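Novel antigen receptor (Ginglymostoma cirratum, PDB 4Q97) is a shark heavy-chain antibody that recognises antigen, its constant C1 domain probably forming part of the stalk. Local coordinates at the interface of chains A and B. Sequence-based numbering; all coordinates share one arbitrary frame. Chains: chain A/B, Novel antigen receptor.

Contact 1: the interface of chains A and B. Residues chain A 17-18, 20, 23, 30, 32; chain B 12, 14, 16, 34, 105.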
loop_
_atom_site.group_PDB
_atom_site.type_symbol
_atom_site.label_atom_id
_atom_site.label_comp_id
_atom_site.label_asym_id
_atom_site.label_seq_id
_atom_site.Cartn_x
_atom_site.Cartn_y
_atom_site.Cartn_z
ATOM N N HIS A 17 2.870 7.526 4.241
ATOM C CA HIS A 17 3.654 7.120 5.402
ATOM C C HIS A 17 2.741 6.632 6.516
ATOM O O HIS A 17 1.610 7.099 6.654
ATOM C CB HIS A 17 4.524 8.280 5.900
ATOM C CG HIS A 17 3.831 9.181 6.877
ATOM N ND1 HIS A 17 2.643 9.821 6.591
ATOM C CD2 HIS A 17 4.158 9.543 8.141
ATOM C CE1 HIS A 17 2.264 10.531 7.638
ATOM N NE2 HIS A 17 3.171 10.387 8.588
ATOM N N SER A 18 3.232 5.678 7.293
ATOM C CA SER A 18 2.617 5.357 8.574
ATOM C C SER A 18 3.694 5.191 9.635
ATOM O O SER A 18 4.723 4.546 9.403
ATOM C CB SER A 18 1.747 4.101 8.490
ATOM O OG SER A 18 2.513 2.966 8.125
ATOM N N THR A 20 2.948 4.087 13.283
ATOM C CA THR A 20 2.165 3.655 14.438
ATOM C C THR A 20 3.113 3.140 15.521
ATOM O O THR A 20 4.312 3.415 15.476
ATOM C CB THR A 20 1.119 2.578 14.072
ATOM O OG1 THR A 20 1.780 1.357 13.715
ATOM C CG2 THR A 20 0.235 3.044 12.917
ATOM N N GLN A 23 5.514 0.014 14.744
ATOM C CA GLN A 23 6.441 0.652 13.819
ATOM C C GLN A 23 7.441 1.526 14.569
ATOM O O GLN A 23 8.650 1.302 14.471
ATOM C CB GLN A 23 5.677 1.452 12.764
ATOM C CG GLN A 23 4.854 0.576 11.829
ATOM C CD GLN A 23 3.992 1.377 10.877
ATOM O OE1 GLN A 23 2.769 1.389 10.995
ATOM N NE2 GLN A 23 4.626 2.053 9.930
ATOM N N GLN A 30 7.235 3.017 7.934
ATOM C CA GLN A 30 6.790 2.366 6.705
ATOM C C GLN A 30 6.288 3.386 5.693
ATOM O O GLN A 30 5.413 4.211 5.992
ATOM C CB GLN A 30 5.704 1.323 7.004
ATOM C CG GLN A 30 5.360 0.394 5.844
ATOM C CD GLN A 30 6.212 -0.864 5.799
ATOM O OE1 GLN A 30 7.254 -0.954 6.465
ATOM N NE2 GLN A 30 5.763 -1.841 5.010
ATOM N N VAL A 32 4.741 3.686 1.734
ATOM C CA VAL A 32 4.087 2.947 0.670
ATOM C C VAL A 32 4.071 3.796 -0.596
ATOM O O VAL A 32 3.507 4.894 -0.619
ATOM C CB VAL A 32 2.643 2.538 1.047
ATOM C CG1 VAL A 32 1.965 1.815 -0.111
ATOM C CG2 VAL A 32 2.637 1.658 2.287
ATOM N N ILE B 12 1.277 -6.167 11.521
ATOM C CA ILE B 12 1.139 -4.753 11.825
ATOM C C ILE B 12 0.189 -4.207 10.773
ATOM O O ILE B 12 0.371 -4.439 9.576
ATOM C CB ILE B 12 2.494 -4.021 11.825
ATOM C CG1 ILE B 12 3.461 -4.707 12.806
ATOM C CG2 ILE B 12 2.310 -2.547 12.174
ATOM C CD1 ILE B 12 4.892 -4.196 12.734
ATOM N N SER B 14 -2.079 -1.021 9.172
ATOM C CA SER B 14 -2.140 0.413 9.062
ATOM C C SER B 14 -2.972 0.813 7.850
ATOM O O SER B 14 -2.749 0.335 6.730
ATOM C CB SER B 14 -0.722 1.002 9.097
ATOM O OG SER B 14 -0.536 2.037 8.154
ATOM N N LEU B 16 -4.361 3.711 5.369
ATOM C CA LEU B 16 -3.895 4.984 4.832
ATOM C C LEU B 16 -4.800 5.461 3.704
ATOM O O LEU B 16 -5.371 4.652 2.968
ATOM C CB LEU B 16 -2.448 4.858 4.335
ATOM C CG LEU B 16 -1.485 4.072 5.230
ATOM C CD1 LEU B 16 -0.205 3.705 4.489
ATOM C CD2 LEU B 16 -1.196 4.850 6.508
ATOM N N LEU B 34 -2.546 -1.603 4.822
ATOM C CA LEU B 34 -1.232 -2.224 4.880
ATOM C C LEU B 34 -1.119 -3.209 6.022
ATOM O O LEU B 34 -1.338 -2.858 7.184
ATOM C CB LEU B 34 -0.135 -1.180 5.031
ATOM C CG LEU B 34 1.219 -1.786 4.691
ATOM C CD1 LEU B 34 1.265 -2.151 3.212
ATOM C CD2 LEU B 34 2.302 -0.801 5.052
ATOM N N LYS B 105 -8.352 -1.239 12.016
ATOM C CA LYS B 105 -8.085 0.196 12.034
ATOM C C LYS B 105 -9.215 0.908 11.312
ATOM O O LYS B 105 -9.730 0.411 10.312
ATOM C CB LYS B 105 -6.747 0.516 11.358
ATOM C CG LYS B 105 -5.526 -0.006 12.101
ATOM C CD LYS B 105 -5.151 0.876 13.283
ATOM C CE LYS B 105 -3.707 0.635 13.697
ATOM N NZ LYS B 105 -3.098 1.841 14.324
#
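The hydroxyl of A:Ser18 is the best-held polar atom, with two hydrogen bonds gripping OG. The amide nitrogen NE2 of A:Gln23 donates one to A:Ser18 OG at 2.9 Å. The bond bends modestly, 153° at the hydrogen, and the hydroxyl lies close to the amide plane. Across the interface, A:Ser18 OG and B:Ser14 OG are 3.2 Å apart, a hydrogen bond of hydroxyl to hydroxyl in which either could be the donor. The contact of A:Ser18 OG with A:Gln23 OE1 is weak. A:Ser18 OG sits between its backbone N and carbonyl carbon (chi1 61°). The off-staggered chi1 of B:Ser14, 138°, goes with its OG being turned to A:Ser18 OG.

A:Thr20 OG1 also bonds to A:Gln23 OE1, at 2.9 Å, with the donor above the carbonyl plane. Both ends of the amide are therefore held within chain A, although A:Gln23 is poorly ordered. The side chain crosses B:Ile12 obliquely, CG over CG2 at 4.0 Å.

B:Leu34 carries the apolar half. Its CG is anti to the backbone N. Its CD2 touches A:Gln30 CG at 3.4 Å, where the two side chains cross at about a right angle. The same methyl meets A:Val32 CG2 tip to tip at 3.7 Å. B:Leu16 sets its CD2 against A:Ser18 CB at 3.6 Å. B:Lys105 NZ comes tip to tip with A:Thr20 CG2 at 3.8 Å.

In the deposited assembly, whose biological role is uncertain from the structure alone, the patch joins strands 12-18 and 28-36 of both chains. Helix 21-25 of chain A and strand 101-108 of chain B border it. These elements belong to the immunoglobulin C1-set fold.

Contact 2: the interface of chains A and B. Residues chain A 59-62, 64, 74; chain B 61-62, 64, 74.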
loop_
_atom_site.group_PDB
_atom_site.type_symbol
_atom_site.label_atom_id
_atom_site.label_comp_id
_atom_site.label_asym_id
_atom_site.label_seq_id
_atom_site.Cartn_x
_atom_site.Cartn_y
_atom_site.Cartn_z
ATOM N N ALA A 59 10.482 -3.795 -0.819
ATOM C CA ALA A 59 9.806 -4.828 -1.586
ATOM C C ALA A 59 8.674 -4.197 -2.382
ATOM O O ALA A 59 8.034 -3.244 -1.929
ATOM C CB ALA A 59 9.270 -5.911 -0.665
ATOM N N THR A 60 8.443 -4.724 -3.577
ATOM C CA THR A 60 7.324 -4.302 -4.401
ATOM C C THR A 60 6.433 -5.520 -4.581
ATOM O O THR A 60 6.923 -6.599 -4.931
ATOM C CB THR A 60 7.801 -3.746 -5.762
ATOM O OG1 THR A 60 8.697 -2.645 -5.546
ATOM C CG2 THR A 60 6.621 -3.265 -6.609
ATOM N N THR A 61 5.137 -5.354 -4.315
ATOM C CA THR A 61 4.172 -6.440 -4.460
ATOM C C THR A 61 3.981 -6.781 -5.937
ATOM O O THR A 61 4.291 -5.967 -6.814
ATOM C CB THR A 61 2.794 -6.101 -3.831
ATOM O OG1 THR A 61 2.128 -5.095 -4.607
ATOM C CG2 THR A 61 2.942 -5.620 -2.379
ATOM N N SER A 62 3.497 -7.994 -6.199
ATOM C CA SER A 62 3.018 -8.374 -7.522
ATOM C C SER A 62 1.743 -7.581 -7.782
ATOM O O SER A 62 0.966 -7.342 -6.851
ATOM C CB SER A 62 2.725 -9.874 -7.583
ATOM O OG SER A 62 3.917 -10.640 -7.635
ATOM N N VAL A 64 -2.033 -6.419 -8.956
ATOM C CA VAL A 64 -3.365 -6.986 -9.103
ATOM C C VAL A 64 -4.146 -6.269 -10.192
ATOM O O VAL A 64 -3.917 -5.088 -10.479
ATOM C CB VAL A 64 -4.183 -6.962 -7.795
ATOM C CG1 VAL A 64 -3.692 -8.037 -6.842
ATOM C CG2 VAL A 64 -4.149 -5.583 -7.145
ATOM N N ALA A 74 1.920 -2.080 -4.963
ATOM C CA ALA A 74 2.505 -1.238 -3.931
ATOM C C ALA A 74 3.986 -1.556 -3.789
ATOM O O ALA A 74 4.390 -2.724 -3.843
ATOM C CB ALA A 74 1.781 -1.435 -2.608
ATOM N N THR B 61 -3.304 -7.445 -2.689
ATOM C CA THR B 61 -2.110 -7.920 -3.386
ATOM C C THR B 61 -1.668 -9.277 -2.836
ATOM O O THR B 61 -2.024 -9.648 -1.711
ATOM C CB THR B 61 -0.927 -6.919 -3.290
ATOM O OG1 THR B 61 -0.411 -6.883 -1.951
ATOM C CG2 THR B 61 -1.347 -5.504 -3.719
ATOM N N SER B 62 -0.914 -10.019 -3.649
ATOM C CA SER B 62 -0.210 -11.211 -3.190
ATOM C C SER B 62 0.887 -10.744 -2.243
ATOM O O SER B 62 1.477 -9.681 -2.468
ATOM C CB SER B 62 0.410 -11.965 -4.369
ATOM O OG SER B 62 -0.565 -12.676 -5.115
ATOM N N VAL B 64 4.430 -10.294 -0.191
ATOM C CA VAL B 64 5.862 -10.417 -0.425
ATOM C C VAL B 64 6.594 -10.772 0.860
ATOM O O VAL B 64 6.152 -10.444 1.968
ATOM C CB VAL B 64 6.493 -9.140 -1.022
ATOM C CG1 VAL B 64 6.133 -9.009 -2.491
ATOM C CG2 VAL B 64 6.083 -7.900 -0.234
ATOM N N ALA B 74 -0.832 -5.609 0.755
ATOM C CA ALA B 74 -1.700 -4.442 0.818
ATOM C C ALA B 74 -3.081 -4.812 0.305
ATOM O O ALA B 74 -3.209 -5.546 -0.684
ATOM C CB ALA B 74 -1.113 -3.297 0.007
#
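A:Thr61 leaves the chain with CB facing its own copy in chain B. The two side chains cross at about a right angle, and A:Thr61 CB lies 3.8 Å from B:Thr61 CB. From CB the side chain forks. The methyl CG2 is anti to the carbonyl carbon and rests on B:Thr61 OG1 at 3.6 Å. The hydroxyl OG1 takes the crowded position between backbone N and carbonyl carbon (chi1 70°). It faces the methyl CG2 of B:Thr61, so each hydroxyl meets a methyl.

Inside chain A, the backbone N of A:Ala74 donates a nearly straight hydrogen bond to A:Thr61 OG1 at 3.0 Å (173° at the hydrogen). Weak contacts from OG1 to the carbonyls of A:Ala74 and A:Ser62 add little. The bond from A:Ala74 holds the threonine hydroxyl at its own sheet and helps fix the rotamer. B:Thr61 and B:Ala74 repeat it. No polar bond crosses this patch.

B:Val64 packs against residues 59-61 of chain A. Its CG1 is anti to the carbonyl carbon (chi1 -75°) and reaches A:Thr61 CA at 3.8 Å. The same methyl lies 3.5 Å from the carbonyl oxygen A:Thr60 O. The other branch, CG2, meets A:Ala59 CB at 3.8 Å. B:Val64 hides 59 Å² of its surface here. A:Val64 CG1 makes the matching approach to B:Thr61 CA. The methyls of A:Ala74 and B:Ala74 face each other less closely, at 4.3 Å between their CB atoms.

The site packs two C1 domains together around their two-fold axis by apolar contact. This pairing may or may not exist in the intact antibody.

Contact 1 and contact 2 are about 15 Å apart between the centres of their C-alpha atoms. They share no residue and no strand or helix: contact 1 uses 12-18, 21-25, 28-36 and 101-108, contact 2 uses 58-60, 64-65 and 71-80. Both belong to one two-fold symmetric interface. Contact 2 sets Thr61 and Ala74 against their own copies, near the axis. Contact 1 pairs different residues, so its twin recurs with the chains exchanged. Contact 1 adds a polar link across the chains, while contact 2 relies on apolar packing. Together they hold the two C1 domains face to face in the deposited assembly, which may or may not be the biological pairing.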